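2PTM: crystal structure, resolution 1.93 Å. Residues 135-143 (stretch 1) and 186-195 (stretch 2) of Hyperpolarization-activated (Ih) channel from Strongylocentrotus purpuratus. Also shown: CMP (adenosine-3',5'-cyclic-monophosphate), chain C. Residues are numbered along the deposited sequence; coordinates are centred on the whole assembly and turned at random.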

# COMPACT_ATOMS: atom_id res chain seq x y z
N SER A 135 20.80 -6.81 32.08
CA SER A 135 19.55 -7.39 31.60
C SER A 135 18.44 -6.39 31.83
O SER A 135 18.50 -5.62 32.79
N LEU A 136 17.44 -6.40 30.96
CA LEU A 136 16.32 -5.48 31.05
C LEU A 136 15.03 -6.27 31.12
O LEU A 136 14.96 -7.39 30.63
N SER A 137 14.01 -5.70 31.76
CA SER A 137 12.73 -6.41 31.87
C SER A 137 11.54 -5.48 31.83
O SER A 137 11.65 -4.34 31.38
N ASP A 138 10.40 -5.99 32.30
CA ASP A 138 9.12 -5.28 32.22
C ASP A 138 9.26 -3.79 32.50
O ASP A 138 9.76 -3.39 33.57
N GLY A 139 8.79 -2.97 31.57
CA GLY A 139 8.77 -1.53 31.77
C GLY A 139 9.99 -0.81 31.23
O GLY A 139 10.04 0.42 31.22
N SER A 140 10.98 -1.57 30.78
CA SER A 140 12.16 -0.95 30.21
C SER A 140 12.01 -0.84 28.70
O SER A 140 10.98 -1.23 28.13
N TYR A 141 13.02 -0.30 28.03
CA TYR A 141 12.98 -0.21 26.58
C TYR A 141 14.39 -0.31 26.05
O TYR A 141 15.35 -0.13 26.80
N PHE A 142 14.53 -0.61 24.77
CA PHE A 142 15.85 -0.73 24.18
C PHE A 142 15.76 -0.54 22.67
O PHE A 142 14.67 -0.62 22.11
N GLY A 143 16.90 -0.31 22.04
CA GLY A 143 16.97 -0.14 20.59
C GLY A 143 16.77 1.31 20.20
O GLY A 143 16.53 1.62 19.02
N THR A 186 14.61 13.95 27.21
CA THR A 186 14.64 12.91 28.23
C THR A 186 15.18 11.60 27.64
O THR A 186 15.90 10.86 28.30
N MET A 187 14.86 11.34 26.38
CA MET A 187 15.36 10.12 25.75
C MET A 187 16.87 10.17 25.53
O MET A 187 17.57 9.21 25.80
N GLU A 188 17.37 11.29 25.02
CA GLU A 188 18.81 11.43 24.81
C GLU A 188 19.58 11.21 26.12
O GLU A 188 20.64 10.61 26.13
N GLU A 189 19.01 11.68 27.22
CA GLU A 189 19.71 11.57 28.51
C GLU A 189 19.96 10.12 28.96
O GLU A 189 21.01 9.82 29.50
N ILE A 190 19.00 9.22 28.73
CA ILE A 190 19.17 7.79 29.04
C ILE A 190 20.13 7.09 28.05
O ILE A 190 20.90 6.18 28.40
N ALA A 191 20.08 7.53 26.80
CA ALA A 191 20.96 7.02 25.76
C ALA A 191 22.40 7.25 26.16
O ALA A 191 23.23 6.35 26.08
N VAL A 192 22.70 8.46 26.59
CA VAL A 192 24.04 8.74 27.07
C VAL A 192 24.31 7.88 28.31
O VAL A 192 25.37 7.25 28.40
N ARG A 193 23.35 7.82 29.24
CA ARG A 193 23.53 7.06 30.49
C ARG A 193 23.37 5.57 30.27
O ARG A 193 22.95 4.85 31.17
N ARG A 194 23.66 5.13 29.06
CA ARG A 194 23.91 3.73 28.80
C ARG A 194 25.35 3.77 28.33
O ARG A 194 25.65 3.76 27.14
N LEU A 195 26.22 3.85 29.33
CA LEU A 195 27.53 4.51 29.27
C LEU A 195 28.49 4.16 28.12
O LEU A 195 28.20 3.37 27.22

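The most unusual feature of this contact is that one arginine, standing just past the end of a helix, ties that helix to a strand through a single backbone carbonyl while the cyclic nucleotide lies over one face of its guanidinium. Arg194 sends both terminal nitrogens to the same acceptor: NH1 donates to Tyr141 O at 2.9 Å, and NH2 donates to Tyr141 O at 3.1 Å. The fork places the carbonyl at the edge of the guanidinium, near its plane, and leaves a face free for CMP, whose N3 lies over it. The side chain gets there by reaching: its CA-to-CB bond points toward stretch 1, chi1 is m, and chi2 and chi3 are both t, so the chain is nearly straight beyond the first bend.

Around this fork three further residues of stretch 1 complete the setting. Leu136, rotamer m,t, also points toward stretch 2 and brings CD1 to 3.9 Å from Arg194 NH2, an apolar neighbour for the charged group. Ser140 (chi1 t) places OG 3.5 Å from Arg194 NH2, and water 1 joins the two residues, 2.9 Å from Ser140 OG and accepting a weak hydrogen bond from Arg194 NH2 at 3.4 Å. Phe142, chi1 p, gives mainly backbone: its CA is 3.9 Å from Arg194 NH1, while the end of its side chain leads away.

The second half of the contact belongs to Tyr141. Its CA-to-CB bond runs sideways, but chi1 p carries the ring to the helix, where Met187 and Ile190, one helical turn apart, receive it. Ile190 (m,p) points toward the strand, with CB 3.6 Å from Tyr141 OH. Met187 starts sideways in chi1 t, and an off-well chi2 of 100° helps bring its sulfur in; SD sits 4.7 Å from the centroid of the Tyr141 ring, an oblique sulfur-aromatic approach. Water 2 lies 3.2 Å from Tyr141 OH and donates to Met187 O at 2.9 Å, bridging the phenol to the helix backbone.

Two glycines shape stretch 1 without touching stretch 2. Gly139 sits in the type II turn from Ser137 to Ser140, closed by Ser140 N to Ser137 O at 2.9 Å; Gly143 follows the strand and donates from N to CMP O2' at 2.9 Å. At both, the backbone angles would jam a CB against the preceding carbonyl. Tyr141 packs its ring on the helix through Met187 and Ile190, and its carbonyl accepts both Arg194 hydrogen bonds beside the ligand.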

# COMPACT_ATOMS: atom_id res chain seq x y z
CB SER A 135 19.26 -8.71 32.32
OG SER A 135 20.37 -9.58 32.24
CB LEU A 136 16.28 -4.56 29.82
CG LEU A 136 17.48 -3.65 29.56
CD1 LEU A 136 17.24 -2.86 28.28
CD2 LEU A 136 17.72 -2.71 30.74
CB SER A 137 12.68 -7.27 33.13
OG SER A 137 12.93 -6.49 34.28
CB ASP A 138 8.13 -5.83 33.26
CG ASP A 138 7.94 -7.33 33.18
OD1 ASP A 138 8.76 -8.03 32.55
OD2 ASP A 138 6.96 -7.82 33.79
CB SER A 140 13.43 -1.72 30.61
OG SER A 140 14.59 -0.98 30.31
CB TYR A 141 12.28 1.07 26.13
CG TYR A 141 12.94 2.37 26.54
CD1 TYR A 141 14.18 2.73 26.04
CD2 TYR A 141 12.30 3.25 27.41
CE1 TYR A 141 14.79 3.93 26.42
CE2 TYR A 141 12.89 4.45 27.79
CZ TYR A 141 14.13 4.78 27.28
OH TYR A 141 14.72 5.97 27.65
CB PHE A 142 16.47 -2.10 24.50
CG PHE A 142 15.67 -3.27 23.97
CD1 PHE A 142 15.83 -3.70 22.65
CD2 PHE A 142 14.77 -3.95 24.78
CE1 PHE A 142 15.10 -4.79 22.15
CE2 PHE A 142 14.03 -5.03 24.30
CZ PHE A 142 14.19 -5.45 22.99
CB THR A 186 13.28 12.69 28.92
OG1 THR A 186 12.44 11.86 28.11
CG2 THR A 186 12.59 14.02 29.18
CB MET A 187 14.65 9.87 24.41
CG MET A 187 15.07 8.59 23.73
SD MET A 187 13.91 7.23 23.98
CE MET A 187 12.40 8.00 23.40
CB GLU A 188 19.14 12.79 24.19
CG GLU A 188 18.78 12.88 22.72
CD GLU A 188 18.82 14.31 22.19
OE1 GLU A 188 18.98 15.24 23.00
OE2 GLU A 188 18.68 14.49 20.96
CB GLU A 189 19.00 12.40 29.59
CG GLU A 189 18.96 13.89 29.26
CD GLU A 189 18.00 14.68 30.14
OE1 GLU A 189 17.35 14.08 31.03
OE2 GLU A 189 17.90 15.91 29.94
CB ILE A 190 17.81 7.05 29.05
CG1 ILE A 190 16.98 7.43 30.28
CG2 ILE A 190 18.01 5.53 29.00
CD1 ILE A 190 16.39 8.81 30.26
CB ALA A 191 20.67 7.72 24.43
CB VAL A 192 24.26 10.24 27.37
CG1 VAL A 192 25.68 10.61 27.06
CG2 VAL A 192 23.35 11.09 26.53
CB ARG A 193 22.51 7.47 31.55
CG ARG A 193 22.64 8.86 32.07
CD ARG A 193 22.18 8.91 33.51
NE ARG A 193 22.19 10.28 34.03
CZ ARG A 193 22.16 10.59 35.32
NH1 ARG A 193 22.11 9.64 36.24
NH2 ARG A 193 22.17 11.87 35.69
CB ARG A 194 22.87 3.16 27.82
CG ARG A 194 21.53 2.87 28.57
CD ARG A 194 20.28 2.61 27.70
NE ARG A 194 19.21 2.05 28.56
CZ ARG A 194 18.08 1.49 28.12
NH1 ARG A 194 17.82 1.43 26.83
NH2 ARG A 194 17.20 1.00 28.99
CB LEU A 195 28.24 4.38 30.62
CG LEU A 195 27.44 5.00 31.78
CD1 LEU A 195 27.98 4.58 33.13
CD2 LEU A 195 27.39 6.53 31.64
P CMP C . 20.66 0.23 20.04
O1P CMP C . 22.18 0.53 19.84
O2P CMP C . 19.73 0.85 19.11
O5' CMP C . 20.68 -1.38 20.11
C5' CMP C . 21.00 -2.15 21.25
C4' CMP C . 20.37 -1.61 22.53
O4' CMP C . 20.92 -2.08 23.75
C3' CMP C . 20.70 -0.14 22.60
O3' CMP C . 20.37 0.71 21.55
C2' CMP C . 20.27 0.32 24.00
O2' CMP C . 18.85 0.36 24.05
C1' CMP C . 20.65 -1.01 24.73
N9 CMP C . 21.83 -0.85 25.54
C8 CMP C . 23.18 -0.74 25.13
N7 CMP C . 24.03 -0.66 26.18
C5 CMP C . 23.21 -0.69 27.31
C6 CMP C . 23.45 -0.62 28.72
N6 CMP C . 24.72 -0.52 29.21
N1 CMP C . 22.38 -0.67 29.57
C2 CMP C . 21.13 -0.79 29.06
N3 CMP C . 20.75 -0.88 27.76
C4 CMP C . 21.82 -0.83 26.93
O HOH W 1 16.06 0.66 32.13
O HOH W 2 17.42 6.31 26.04